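Local atomic coordinates of pre-crRNA processing endonuclease (Streptococcus pyogenes serotype M1, PDB entry 3VZH), a protein that probably cleaves CRISPR precursor transcripts into crRNA, acting as the Cas5d-type endoribonuclease of a bacterial adaptive immune system. Residues V11-Q16 against Y97-H102; Q16-T21 against S90-V95; V59-V64 against V200-A205; R127-G132 against V148-Q153. All coordinates share one frame; numbering follows the deposited sequence.

Contact 1: residues V11-Q16 against Y97-H102; sequences VRVSGQ and YLIKFH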
loop_
_atom_site.group_PDB
_atom_site.type_symbol
_atom_site.label_atom_id
_atom_site.label_comp_id
_atom_site.label_asym_id
_atom_site.label_seq_id
_atom_site.Cartn_x
_atom_site.Cartn_y
_atom_site.Cartn_z
ATOM N N VAL A 11 7.652 4.233 -5.066
ATOM C CA VAL A 11 7.429 3.380 -6.209
ATOM C C VAL A 11 6.210 3.845 -6.908
ATOM O O VAL A 11 5.276 4.418 -6.246
ATOM C CB VAL A 11 7.213 1.897 -5.863
ATOM C CG1 VAL A 11 8.522 1.237 -5.478
ATOM C CG2 VAL A 11 6.178 1.764 -4.763
ATOM N N ARG A 12 6.199 3.665 -8.215
ATOM C CA ARG A 12 4.990 3.912 -9.030
ATOM C C ARG A 12 4.364 2.546 -9.332
ATOM O O ARG A 12 5.041 1.660 -9.913
ATOM C CB ARG A 12 5.424 4.555 -10.321
ATOM C CG ARG A 12 4.239 4.910 -11.281
ATOM C CD ARG A 12 4.822 5.709 -12.445
ATOM N NE ARG A 12 3.757 6.350 -13.202
ATOM C CZ ARG A 12 2.995 5.743 -14.098
ATOM N NH1 ARG A 12 3.124 4.426 -14.323
ATOM N NH2 ARG A 12 2.073 6.442 -14.795
ATOM N N VAL A 13 3.091 2.357 -8.997
ATOM C CA VAL A 13 2.437 1.106 -9.298
ATOM C C VAL A 13 1.253 1.436 -10.182
ATOM O O VAL A 13 0.446 2.369 -9.841
ATOM C CB VAL A 13 1.889 0.463 -8.002
ATOM C CG1 VAL A 13 1.313 -0.913 -8.301
ATOM C CG2 VAL A 13 2.992 0.319 -6.911
ATOM N N SER A 14 1.114 0.688 -11.269
ATOM C CA SER A 14 0.019 0.936 -12.250
ATOM C C SER A 14 -0.665 -0.346 -12.687
ATOM O O SER A 14 -0.112 -1.435 -12.533
ATOM C CB SER A 14 0.564 1.730 -13.409
ATOM O OG SER A 14 1.538 0.951 -14.132
ATOM N N GLY A 15 -1.897 -0.235 -13.225
ATOM C CA GLY A 15 -2.567 -1.460 -13.672
ATOM C C GLY A 15 -3.813 -1.025 -14.405
ATOM O O GLY A 15 -4.383 0.045 -14.131
ATOM N N GLN A 16 -4.253 -1.891 -15.320
ATOM C CA GLN A 16 -5.506 -1.651 -16.020
ATOM C C GLN A 16 -6.752 -1.794 -15.122
ATOM O O GLN A 16 -7.785 -1.132 -15.366
ATOM C CB GLN A 16 -5.614 -2.667 -17.201
ATOM C CG GLN A 16 -4.721 -2.270 -18.395
ATOM C CD GLN A 16 -4.885 -0.802 -18.758
ATOM O OE1 GLN A 16 -3.953 0.000 -18.602
ATOM N NE2 GLN A 16 -6.075 -0.436 -19.225
ATOM N N TYR A 97 -0.615 4.728 -8.826
ATOM C CA TYR A 97 -0.489 5.085 -7.385
ATOM C C TYR A 97 0.977 5.210 -7.118
ATOM O O TYR A 97 1.796 4.325 -7.590
ATOM C CB TYR A 97 -0.992 3.951 -6.500
ATOM C CG TYR A 97 -2.452 3.653 -6.714
ATOM C CD1 TYR A 97 -3.423 4.626 -6.450
ATOM C CD2 TYR A 97 -2.855 2.422 -7.157
ATOM C CE1 TYR A 97 -4.793 4.340 -6.695
ATOM C CE2 TYR A 97 -4.196 2.130 -7.389
ATOM C CZ TYR A 97 -5.147 3.099 -7.131
ATOM O OH TYR A 97 -6.474 2.786 -7.362
ATOM N N LEU A 98 1.385 6.284 -6.446
ATOM C CA LEU A 98 2.759 6.364 -6.038
ATOM C C LEU A 98 2.740 6.079 -4.529
ATOM O O LEU A 98 1.942 6.728 -3.744
ATOM C CB LEU A 98 3.324 7.787 -6.358
ATOM C CG LEU A 98 2.944 8.315 -7.726
ATOM C CD1 LEU A 98 3.633 9.675 -7.835
ATOM C CD2 LEU A 98 3.467 7.419 -8.866
ATOM N N ILE A 99 3.598 5.163 -4.064
ATOM C CA ILE A 99 3.569 4.734 -2.679
ATOM C C ILE A 99 4.907 5.237 -2.065
ATOM O O ILE A 99 5.979 4.990 -2.629
ATOM C CB ILE A 99 3.528 3.181 -2.579
ATOM C CG1 ILE A 99 2.353 2.623 -3.415
ATOM C CG2 ILE A 99 3.356 2.711 -1.121
ATOM C CD1 ILE A 99 2.280 1.078 -3.467
ATOM N N LYS A 100 4.806 5.806 -0.885
ATOM C CA LYS A 100 5.961 6.163 -0.019
ATOM C C LYS A 100 5.955 5.180 1.145
ATOM O O LYS A 100 4.917 4.996 1.787
ATOM C CB LYS A 100 5.772 7.586 0.469
ATOM C CG LYS A 100 6.864 8.028 1.437
ATOM C CD LYS A 100 6.572 9.477 1.929
ATOM C CE LYS A 100 7.688 9.935 2.893
ATOM N NZ LYS A 100 7.332 11.270 3.512
ATOM N N PHE A 101 7.100 4.530 1.407
ATOM C CA PHE A 101 7.118 3.555 2.468
ATOM C C PHE A 101 8.537 3.454 3.041
ATOM O O PHE A 101 9.476 3.966 2.413
ATOM C CB PHE A 101 6.616 2.231 2.000
ATOM C CG PHE A 101 7.529 1.500 1.013
ATOM C CD1 PHE A 101 8.362 0.437 1.453
ATOM C CD2 PHE A 101 7.472 1.814 -0.317
ATOM C CE1 PHE A 101 9.183 -0.258 0.502
ATOM C CE2 PHE A 101 8.284 1.140 -1.248
ATOM C CZ PHE A 101 9.094 0.094 -0.841
ATOM N N HIS A 102 8.688 2.774 4.178
ATOM C CA HIS A 102 10.044 2.537 4.726
ATOM C C HIS A 102 9.944 1.277 5.464
ATOM O O HIS A 102 8.870 0.669 5.453
ATOM C CB HIS A 102 10.473 3.723 5.595
ATOM C CG HIS A 102 9.621 3.897 6.836
ATOM N ND1 HIS A 102 8.556 4.718 6.877
ATOM C CD2 HIS A 102 9.769 3.330 8.151
ATOM C CE1 HIS A 102 8.003 4.679 8.138
ATOM N NE2 HIS A 102 8.773 3.835 8.925
#
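F101 offers its ring to V11 at a slant, with CE2 lying 4.1 Å from V11 CG2. The other two flat groups are also met obliquely: V13 O approaches the Y97 ring at a slant, and L98 CD2 passes by the guanidinium of R12. R12 packs on this leucine mainly through its methylenes, with CG 3.6 Å from L98 CD2. Its CG is anti to the backbone N (chi1 -179°) and the chain runs extended to NE, which lays the aliphatic part across the leucine and carries the charged end beyond it, as suits a partly exposed position. On the opposite face, V11, V13, Y97 and I99 are buried. I99 is shared between the two valines: V11 CG2 touches I99 CB at 3.7 Å, and I99 CD1 lies 3.6 Å from V13 CG2. Beta-branched residues fit here because they are compact and favour extended backbone.

Two hydrogen-bonded antiparallel pairs, V11 with I99 and V13 with Y97, enclose the non-hydrogen-bonded pair of R12 and L98. V13 N to Y97 O measures 2.7 Å and is almost straight, at 174°. L42, I45, V46 and I49 of helix 39-49 and I129 of helix 118-130 lie against the valine face, whereas I151 meets R12 on the other. In chain order, strand 9-15, helix 39-49, strands 55-64 and 95-105, helix 118-130 and strand 147-150 run beta-alpha-beta-beta-alpha-beta; the strands paired here are the two central ones, consistent with the RRM-like (ferredoxin-like) fold of Cas5 proteins.

Contact 2: residues Q16-T21 against S90-V95; sequences QRALFT and SYLSDV
Q16 O is gripped from opposite faces of its carbonyl plane, by D94 N at 2.9 Å and by R17 NH1 at 3.1 Å. Each donor stands well out of the plane, so neither uses an in-plane lone pair. The arginine can reach back to the preceding carbonyl because its chain bends at chi2 (-65°), which also lays CD against Y91 CB at 3.9 Å. S93 OG is near NH1 too, but the angle is too poor for a hydrogen bond.

Next along the strand, A18 and L92 exchange two backbone bonds, A18 N to L92 O at 3.1 Å and L92 N to A18 O at 2.9 Å. Alanine suits this buried place, where its small methyl touches both L92 CB and V95 CG2. A18 O also lies at the edge of the Y91 ring, 3.5 Å from Y91 CD1, and L19 CB meets the ring obliquely. F20 crosses L92 at about a right angle, F20 CD2 to L92 CD1 at 3.7 Å.

Farther out, E143 accepts a hydrogen bond from the Y91 hydroxyl and so anchors the far end of the ring, while S33 OG bonds F20 N. The side chains of R17 and S93 touch E71 of strand 70-74. Strand 17-18 is one outer strand of a small three-stranded antiparallel sheet, with strand 88-93 in the middle and strand 70-74 beyond it.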
loop_
_atom_site.group_PDB
_atom_site.type_symbol
_atom_site.label_atom_id
_atom_site.label_comp_id
_atom_site.label_asym_id
_atom_site.label_seq_id
_atom_site.Cartn_x
_atom_site.Cartn_y
_atom_site.Cartn_z
ATOM N N GLN A 16 -4.253 -1.891 -15.320
ATOM C CA GLN A 16 -5.506 -1.651 -16.020
ATOM C C GLN A 16 -6.752 -1.794 -15.122
ATOM O O GLN A 16 -7.785 -1.132 -15.366
ATOM C CB GLN A 16 -5.614 -2.667 -17.201
ATOM C CG GLN A 16 -4.721 -2.270 -18.395
ATOM C CD GLN A 16 -4.885 -0.802 -18.758
ATOM O OE1 GLN A 16 -3.953 0.000 -18.602
ATOM N NE2 GLN A 16 -6.075 -0.436 -19.225
ATOM N N ARG A 17 -6.683 -2.718 -14.150
ATOM C CA ARG A 17 -7.781 -2.969 -13.227
ATOM C C ARG A 17 -7.256 -3.118 -11.795
ATOM O O ARG A 17 -6.115 -3.591 -11.587
ATOM C CB ARG A 17 -8.447 -4.290 -13.600
ATOM C CG ARG A 17 -9.140 -4.226 -14.979
ATOM C CD ARG A 17 -10.310 -3.240 -14.946
ATOM N NE ARG A 17 -11.210 -3.368 -16.095
ATOM C CZ ARG A 17 -11.139 -2.631 -17.189
ATOM N NH1 ARG A 17 -10.176 -1.713 -17.330
ATOM N NH2 ARG A 17 -12.045 -2.840 -18.168
ATOM N N ALA A 18 -8.085 -2.723 -10.834
ATOM C CA ALA A 18 -7.795 -2.894 -9.400
ATOM C C ALA A 18 -9.109 -3.232 -8.708
ATOM O O ALA A 18 -10.201 -2.833 -9.182
ATOM C CB ALA A 18 -7.167 -1.623 -8.776
ATOM N N LEU A 19 -9.001 -3.990 -7.627
ATOM C CA LEU A 19 -10.176 -4.356 -6.829
ATOM C C LEU A 19 -9.747 -4.341 -5.384
ATOM O O LEU A 19 -9.213 -5.353 -4.877
ATOM C CB LEU A 19 -10.722 -5.745 -7.188
ATOM C CG LEU A 19 -11.948 -6.248 -6.411
ATOM C CD1 LEU A 19 -13.075 -5.251 -6.639
ATOM C CD2 LEU A 19 -12.418 -7.664 -6.819
ATOM N N PHE A 20 -10.082 -3.267 -4.678
ATOM C CA PHE A 20 -9.688 -3.157 -3.238
ATOM C C PHE A 20 -10.905 -3.442 -2.393
ATOM O O PHE A 20 -11.835 -2.667 -2.370
ATOM C CB PHE A 20 -9.179 -1.718 -3.032
ATOM C CG PHE A 20 -7.959 -1.439 -3.841
ATOM C CD1 PHE A 20 -6.840 -2.273 -3.729
ATOM C CD2 PHE A 20 -7.882 -0.350 -4.706
ATOM C CE1 PHE A 20 -5.714 -2.075 -4.465
ATOM C CE2 PHE A 20 -6.703 -0.150 -5.437
ATOM C CZ PHE A 20 -5.634 -1.000 -5.293
ATOM N N THR A 21 -10.964 -4.575 -1.707
ATOM C CA THR A 21 -12.232 -4.840 -1.026
ATOM C C THR A 21 -12.094 -4.677 0.514
ATOM O O THR A 21 -10.987 -4.402 1.063
ATOM C CB THR A 21 -12.712 -6.253 -1.362
ATOM O OG1 THR A 21 -11.645 -7.143 -1.031
ATOM C CG2 THR A 21 -12.963 -6.326 -2.859
ATOM N N SER A 90 -17.403 -4.788 -9.467
ATOM C CA SER A 90 -17.074 -3.425 -9.979
ATOM C C SER A 90 -15.602 -3.128 -9.705
ATOM O O SER A 90 -15.176 -3.044 -8.527
ATOM C CB SER A 90 -18.013 -2.308 -9.357
ATOM O OG SER A 90 -17.570 -0.943 -9.776
ATOM N N TYR A 91 -14.822 -2.951 -10.766
ATOM C CA TYR A 91 -13.384 -2.656 -10.661
ATOM C C TYR A 91 -13.036 -1.186 -10.848
ATOM O O TYR A 91 -13.700 -0.519 -11.558
ATOM C CB TYR A 91 -12.640 -3.405 -11.807
ATOM C CG TYR A 91 -12.656 -4.889 -11.651
ATOM C CD1 TYR A 91 -11.638 -5.537 -10.911
ATOM C CD2 TYR A 91 -13.665 -5.676 -12.275
ATOM C CE1 TYR A 91 -11.655 -6.928 -10.755
ATOM C CE2 TYR A 91 -13.691 -7.088 -12.110
ATOM C CZ TYR A 91 -12.673 -7.703 -11.367
ATOM O OH TYR A 91 -12.644 -9.084 -11.193
ATOM N N LEU A 92 -11.948 -0.723 -10.236
ATOM C CA LEU A 92 -11.334 0.524 -10.723
ATOM C C LEU A 92 -10.667 0.219 -12.019
ATOM O O LEU A 92 -10.102 -0.888 -12.221
ATOM C CB LEU A 92 -10.297 0.950 -9.655
ATOM C CG LEU A 92 -10.930 1.457 -8.349
ATOM C CD1 LEU A 92 -9.790 1.552 -7.290
ATOM C CD2 LEU A 92 -11.491 2.881 -8.671
ATOM N N SER A 93 -10.524 1.256 -12.854
ATOM C CA SER A 93 -9.904 1.098 -14.123
ATOM C C SER A 93 -8.759 2.099 -14.307
ATOM O O SER A 93 -8.834 3.193 -13.796
ATOM C CB SER A 93 -10.989 1.420 -15.177
ATOM O OG SER A 93 -10.429 1.232 -16.420
ATOM N N ASP A 94 -7.693 1.696 -15.002
ATOM C CA ASP A 94 -6.586 2.604 -15.391
ATOM C C ASP A 94 -6.002 3.433 -14.198
ATOM O O ASP A 94 -6.149 4.638 -14.089
ATOM C CB ASP A 94 -7.045 3.494 -16.546
ATOM C CG ASP A 94 -5.907 4.191 -17.202
ATOM O OD1 ASP A 94 -4.774 3.926 -16.822
ATOM O OD2 ASP A 94 -6.096 5.120 -18.005
ATOM N N VAL A 95 -5.413 2.728 -13.239
ATOM C CA VAL A 95 -4.973 3.273 -11.933
ATOM C C VAL A 95 -3.474 3.482 -11.976
ATOM O O VAL A 95 -2.735 2.672 -12.641
ATOM C CB VAL A 95 -5.394 2.368 -10.747
ATOM C CG1 VAL A 95 -6.952 2.256 -10.717
ATOM C CG2 VAL A 95 -4.709 0.967 -10.794
#

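Contact 3: residues V59-V64 against V200-A205; sequences VTEVKV and VITFKA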
loop_
_atom_site.group_PDB
_atom_site.type_symbol
_atom_site.label_atom_id
_atom_site.label_comp_id
_atom_site.label_asym_id
_atom_site.label_seq_id
_atom_site.Cartn_x
_atom_site.Cartn_y
_atom_site.Cartn_z
ATOM N N VAL A 59 3.878 1.368 5.161
ATOM C CA VAL A 59 3.422 2.261 4.065
ATOM C C VAL A 59 2.921 3.548 4.717
ATOM O O VAL A 59 2.010 3.498 5.568
ATOM C CB VAL A 59 2.295 1.643 3.184
ATOM C CG1 VAL A 59 1.749 2.715 2.213
ATOM C CG2 VAL A 59 2.889 0.458 2.343
ATOM N N THR A 60 3.475 4.688 4.335
ATOM C CA THR A 60 3.081 5.909 5.085
ATOM C C THR A 60 2.179 6.848 4.287
ATOM O O THR A 60 1.431 7.676 4.873
ATOM C CB THR A 60 4.281 6.719 5.580
ATOM O OG1 THR A 60 5.091 7.128 4.466
ATOM C CG2 THR A 60 5.073 5.888 6.601
ATOM N N GLU A 61 2.246 6.758 2.965
ATOM C CA GLU A 61 1.550 7.731 2.118
ATOM C C GLU A 61 1.295 7.130 0.743
ATOM O O GLU A 61 2.140 6.315 0.242
ATOM C CB GLU A 61 2.322 9.021 2.011
ATOM C CG GLU A 61 1.431 10.172 1.577
ATOM C CD GLU A 61 2.181 11.485 1.689
ATOM O OE1 GLU A 61 3.007 11.771 0.840
ATOM O OE2 GLU A 61 1.925 12.231 2.653
ATOM N N VAL A 62 0.148 7.443 0.144
ATOM C CA VAL A 62 -0.068 7.115 -1.305
ATOM C C VAL A 62 -0.631 8.285 -2.063
ATOM O O VAL A 62 -1.375 9.099 -1.473
ATOM C CB VAL A 62 -0.990 5.875 -1.475
ATOM C CG1 VAL A 62 -2.431 6.075 -0.864
ATOM C CG2 VAL A 62 -1.110 5.479 -2.978
ATOM N N LYS A 63 -0.208 8.450 -3.330
ATOM C CA LYS A 63 -0.746 9.486 -4.189
ATOM C C LYS A 63 -1.546 8.808 -5.285
ATOM O O LYS A 63 -1.020 7.911 -6.015
ATOM C CB LYS A 63 0.297 10.461 -4.806
ATOM C CG LYS A 63 1.195 11.093 -3.739
ATOM C CD LYS A 63 2.245 12.022 -4.329
ATOM C CE LYS A 63 1.681 13.185 -4.968
ATOM N NZ LYS A 63 2.758 14.250 -4.880
ATOM N N VAL A 64 -2.832 9.150 -5.349
ATOM C CA VAL A 64 -3.747 8.667 -6.414
ATOM C C VAL A 64 -3.619 9.611 -7.601
ATOM O O VAL A 64 -4.083 10.767 -7.559
ATOM C CB VAL A 64 -5.210 8.629 -5.810
ATOM C CG1 VAL A 64 -6.211 8.160 -6.867
ATOM C CG2 VAL A 64 -5.252 7.745 -4.568
ATOM N N VAL A 200 -3.688 12.836 -2.163
ATOM C CA VAL A 200 -2.721 12.257 -1.229
ATOM C C VAL A 200 -3.473 11.626 -0.063
ATOM O O VAL A 200 -4.296 12.301 0.606
ATOM C CB VAL A 200 -1.759 13.309 -0.625
ATOM C CG1 VAL A 200 -0.693 12.537 0.180
ATOM C CG2 VAL A 200 -1.071 14.065 -1.772
ATOM N N ILE A 201 -3.160 10.387 0.253
ATOM C CA ILE A 201 -3.753 9.761 1.447
ATOM C C ILE A 201 -2.583 9.447 2.376
ATOM O O ILE A 201 -1.674 8.641 2.007
ATOM C CB ILE A 201 -4.533 8.451 1.169
ATOM C CG1 ILE A 201 -5.744 8.749 0.277
ATOM C CG2 ILE A 201 -5.091 7.888 2.494
ATOM C CD1 ILE A 201 -6.408 7.547 -0.286
ATOM N N THR A 202 -2.588 10.075 3.560
ATOM C CA THR A 202 -1.461 9.916 4.538
ATOM C C THR A 202 -1.980 9.011 5.617
ATOM O O THR A 202 -2.959 9.367 6.367
ATOM C CB THR A 202 -0.985 11.259 5.125
ATOM O OG1 THR A 202 -0.692 12.122 4.060
ATOM C CG2 THR A 202 0.328 11.155 5.986
ATOM N N PHE A 203 -1.392 7.855 5.716
ATOM C CA PHE A 203 -1.984 6.882 6.589
ATOM C C PHE A 203 -1.789 7.090 8.085
ATOM O O PHE A 203 -0.732 7.518 8.515
ATOM C CB PHE A 203 -1.526 5.474 6.195
ATOM C CG PHE A 203 -2.052 5.082 4.852
ATOM C CD1 PHE A 203 -3.380 4.676 4.687
ATOM C CD2 PHE A 203 -1.209 5.181 3.735
ATOM C CE1 PHE A 203 -3.872 4.367 3.438
ATOM C CE2 PHE A 203 -1.689 4.854 2.466
ATOM C CZ PHE A 203 -3.029 4.432 2.323
ATOM N N LYS A 204 -2.817 6.675 8.846
ATOM C CA LYS A 204 -2.727 6.578 10.299
ATOM C C LYS A 204 -2.102 5.220 10.641
ATOM O O LYS A 204 -2.163 4.244 9.863
ATOM C CB LYS A 204 -4.148 6.686 10.934
ATOM C CG LYS A 204 -4.736 8.096 10.861
ATOM C CD LYS A 204 -5.988 8.292 11.717
ATOM C CE LYS A 204 -6.156 9.798 11.829
ATOM N NZ LYS A 204 -7.549 10.247 11.756
ATOM N N ALA A 205 -1.495 5.127 11.813
ATOM C CA ALA A 205 -1.039 3.848 12.283
ATOM C C ALA A 205 -2.273 3.049 12.739
ATOM O O ALA A 205 -3.358 3.626 13.027
ATOM C CB ALA A 205 -0.044 3.978 13.428
HETATM O O HOH W 1 1.704 8.154 7.452
#
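E61 has CG anti to its backbone N (chi1 -160°) and an extended chain beyond, which carries the carboxylate across to T202; F203 CG is anti to its carbonyl carbon (chi1 -66°), which brings the ring alongside V59 and up to V62. T202 OG1 donates to E61 OE2 at 3.0 Å, on the anti side of that oxygen and 21° out of the carboxylate plane. The other oxygen, OE1, is bonded to the hydroxyl of Y156. V200 CG1 lies over one face of the E61 carboxylate, 3.4 Å from E61 CD, and also touches the methylene CG.

F203 turns its side chain to the opposite face of the sheet. I201 CG2 lies over the rim of one ring face, T60 C and E61 N lie at the ring edge, and V62 CG1 comes in obliquely, 3.6 Å from F203 CE2. An aromatic suits this spot because it also reaches V59 CG1 and L42 of helix 39-49.

V62 and I201 form a hydrogen-bonded pair, with I201 N to V62 O at 2.8 Å. T60 O accepts from F203 N at 3.0 Å and from a water that also donates to F203 O, tying the chains together where strand 200-202 gives way to loop. On its other side strand 55-64 carries a classic beta bulge, T60 and E61 both facing K100. The arrangement is an antiparallel strand pair that joins strand 55-64 of the RRM-like part to strand 200-213.

Contact 4: residues R127-G132 against V148-Q153; sequences RSIRKG and VDDISQ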
loop_
_atom_site.group_PDB
_atom_site.type_symbol
_atom_site.label_atom_id
_atom_site.label_comp_id
_atom_site.label_asym_id
_atom_site.label_seq_id
_atom_site.Cartn_x
_atom_site.Cartn_y
_atom_site.Cartn_z
ATOM N N ARG A 127 17.247 -2.431 -5.451
ATOM C CA ARG A 127 17.343 -3.368 -6.599
ATOM C C ARG A 127 16.029 -4.058 -6.910
ATOM O O ARG A 127 15.674 -4.177 -8.084
ATOM C CB ARG A 127 18.445 -4.443 -6.356
ATOM C CG ARG A 127 19.812 -3.764 -6.259
ATOM C CD ARG A 127 20.979 -4.730 -6.426
ATOM N NE ARG A 127 21.676 -4.963 -5.164
ATOM C CZ ARG A 127 21.568 -6.071 -4.420
ATOM N NH1 ARG A 127 22.268 -6.175 -3.287
ATOM N NH2 ARG A 127 20.778 -7.079 -4.804
ATOM N N SER A 128 15.299 -4.441 -5.858
ATOM C CA SER A 128 13.974 -5.101 -6.029
ATOM C C SER A 128 12.967 -4.164 -6.663
ATOM O O SER A 128 12.259 -4.556 -7.614
ATOM C CB SER A 128 13.480 -5.625 -4.684
ATOM O OG SER A 128 14.438 -6.542 -4.178
ATOM N N ILE A 129 12.960 -2.892 -6.237
ATOM C CA ILE A 129 12.089 -1.913 -6.831
ATOM C C ILE A 129 12.415 -1.734 -8.321
ATOM O O ILE A 129 11.497 -1.762 -9.193
ATOM C CB ILE A 129 12.183 -0.545 -6.106
ATOM C CG1 ILE A 129 11.433 -0.605 -4.735
ATOM C CG2 ILE A 129 11.655 0.546 -7.035
ATOM C CD1 ILE A 129 11.774 0.443 -3.704
ATOM N N ARG A 130 13.695 -1.569 -8.595
ATOM C CA ARG A 130 14.141 -1.306 -9.950
ATOM C C ARG A 130 13.752 -2.404 -10.938
ATOM O O ARG A 130 13.485 -2.109 -12.129
ATOM C CB ARG A 130 15.659 -1.046 -9.985
ATOM C CG ARG A 130 16.115 -0.521 -11.362
ATOM C CD ARG A 130 17.340 0.385 -11.246
ATOM N NE ARG A 130 17.140 1.577 -10.379
ATOM C CZ ARG A 130 18.159 2.334 -9.983
ATOM N NH1 ARG A 130 19.405 2.005 -10.371
ATOM N NH2 ARG A 130 17.990 3.415 -9.243
ATOM N N LYS A 131 13.686 -3.656 -10.491
ATOM C CA LYS A 131 13.383 -4.742 -11.430
ATOM C C LYS A 131 11.898 -5.190 -11.311
ATOM O O LYS A 131 11.522 -6.233 -11.823
ATOM C CB LYS A 131 14.372 -5.886 -11.200
ATOM C CG LYS A 131 14.159 -6.633 -9.896
ATOM C CD LYS A 131 15.122 -7.798 -9.700
ATOM C CE LYS A 131 14.377 -8.816 -8.864
ATOM N NZ LYS A 131 13.103 -9.293 -9.504
ATOM N N GLY A 132 11.074 -4.340 -10.655
ATOM C CA GLY A 132 9.676 -4.486 -10.690
ATOM C C GLY A 132 9.168 -5.467 -9.626
ATOM O O GLY A 132 8.024 -5.938 -9.708
ATOM N N VAL A 148 5.210 -2.487 -11.171
ATOM C CA VAL A 148 5.944 -1.645 -10.206
ATOM C C VAL A 148 7.135 -1.037 -10.965
ATOM O O VAL A 148 7.892 -1.787 -11.655
ATOM C CB VAL A 148 6.511 -2.507 -9.065
ATOM C CG1 VAL A 148 7.567 -1.755 -8.255
ATOM C CG2 VAL A 148 5.352 -2.823 -8.103
ATOM N N ASP A 149 7.288 0.267 -10.879
ATOM C CA ASP A 149 8.514 0.892 -11.386
ATOM C C ASP A 149 9.146 1.846 -10.366
ATOM O O ASP A 149 8.483 2.424 -9.478
ATOM C CB ASP A 149 8.271 1.660 -12.723
ATOM C CG ASP A 149 8.319 0.723 -13.962
ATOM O OD1 ASP A 149 9.247 -0.100 -14.090
ATOM O OD2 ASP A 149 7.400 0.809 -14.782
ATOM N N ASP A 150 10.451 2.023 -10.531
ATOM C CA ASP A 150 11.271 2.860 -9.684
ATOM C C ASP A 150 10.982 4.352 -9.925
ATOM O O ASP A 150 10.879 4.816 -11.092
ATOM C CB ASP A 150 12.732 2.601 -10.078
ATOM C CG ASP A 150 13.710 3.083 -8.969
ATOM O OD1 ASP A 150 14.900 2.788 -9.123
ATOM O OD2 ASP A 150 13.234 3.643 -7.890
ATOM N N ILE A 151 10.685 5.093 -8.845
ATOM C CA ILE A 151 10.706 6.585 -9.002
ATOM C C ILE A 151 11.544 7.142 -7.845
ATOM O O ILE A 151 11.736 6.453 -6.885
ATOM C CB ILE A 151 9.307 7.180 -8.938
ATOM C CG1 ILE A 151 8.602 6.828 -7.600
ATOM C CG2 ILE A 151 8.474 6.722 -10.175
ATOM C CD1 ILE A 151 7.258 7.590 -7.381
ATOM N N SER A 152 12.016 8.366 -7.976
ATOM C CA SER A 152 12.871 8.967 -6.938
ATOM C C SER A 152 11.931 9.852 -6.075
ATOM O O SER A 152 10.763 10.085 -6.413
ATOM C CB SER A 152 13.923 9.859 -7.611
ATOM O OG SER A 152 13.297 10.958 -8.208
ATOM N N GLN A 153 12.497 10.380 -4.977
ATOM C CA GLN A 153 11.769 11.245 -4.068
ATOM C C GLN A 153 11.291 12.405 -4.827
ATOM O O GLN A 153 10.136 12.800 -4.683
ATOM C CB GLN A 153 12.693 11.688 -2.932
ATOM C CG GLN A 153 11.871 12.525 -1.912
ATOM C CD GLN A 153 12.725 13.118 -0.810
ATOM O OE1 GLN A 153 13.848 12.713 -0.606
ATOM N NE2 GLN A 153 12.177 14.101 -0.098
HETATM O O HOH W 2 11.644 0.553 -12.739
HETATM O O HOH W 3 6.234 -5.124 -11.726
#
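D150 OD1 takes two bonds from R130, from NE at 2.8 Å and from NH2 at 3.2 Å, in a side-on salt bridge that uses one carboxylate oxygen. The bridge fastens the end of helix 118-130, closed by a Schellman motif, to strand 147-150. OD1 lies in the guanidinium plane, although the carboxylate itself is turned 32° from it. A bend at chi3 (-59°) turns the NE/NH2 edge of the guanidinium toward D150 OD1, and the two N-H groups converge on that oxygen nearly along its C-O bond. With R130 exposed and D150 partly exposed, a charged pair suits the surface here.

I129 lies on the inner side of the same helical turn. Its CG2 methyl touches D150 CA at 3.5 Å and lies close to the second carboxylate oxygen, OD2. I129 also touches V11 and F101 of the sheet and I49 of helix 39-49, so an apolar branched side chain fits.

The helix stops with G132 N bonded to I129 O at 3.0 Å and G133 N to S128 O. G132 has positive phi (85°), readily adopted by a residue without a side chain, and its CA passes 3.4 Å from V148 O. One water accepts from D150 N and donates to D149 OD1, with a longer bond to R130 O. A second water donates to G132 O at 2.8 Å and accepts from V148 N at 2.9 Å.

Overall arrangement
Contacts 1, 3 and 4 belong to one antiparallel sheet region. Strands 147-150, 9-15, 95-105 and 55-64 lie in that order across it, with helices 39-49 and 118-130 on one face; contact 3 extends the sheet to strand 200-213. The centre of contact 1 is about 9 Å from that of contact 4 and 11 Å from that of contact 3. Contact 2 continues both strands of contact 1 past corners at Q16 and D94 into a separate three-stranded sheet; its centre lies about 22 Å from that of contact 4. Along the chain, contact 2 falls within the span of contact 1, whose segments alternate with those of contact 3; contact 4 follows contact 1, between the segments of contact 3. Distant sequence thus builds one scaffold.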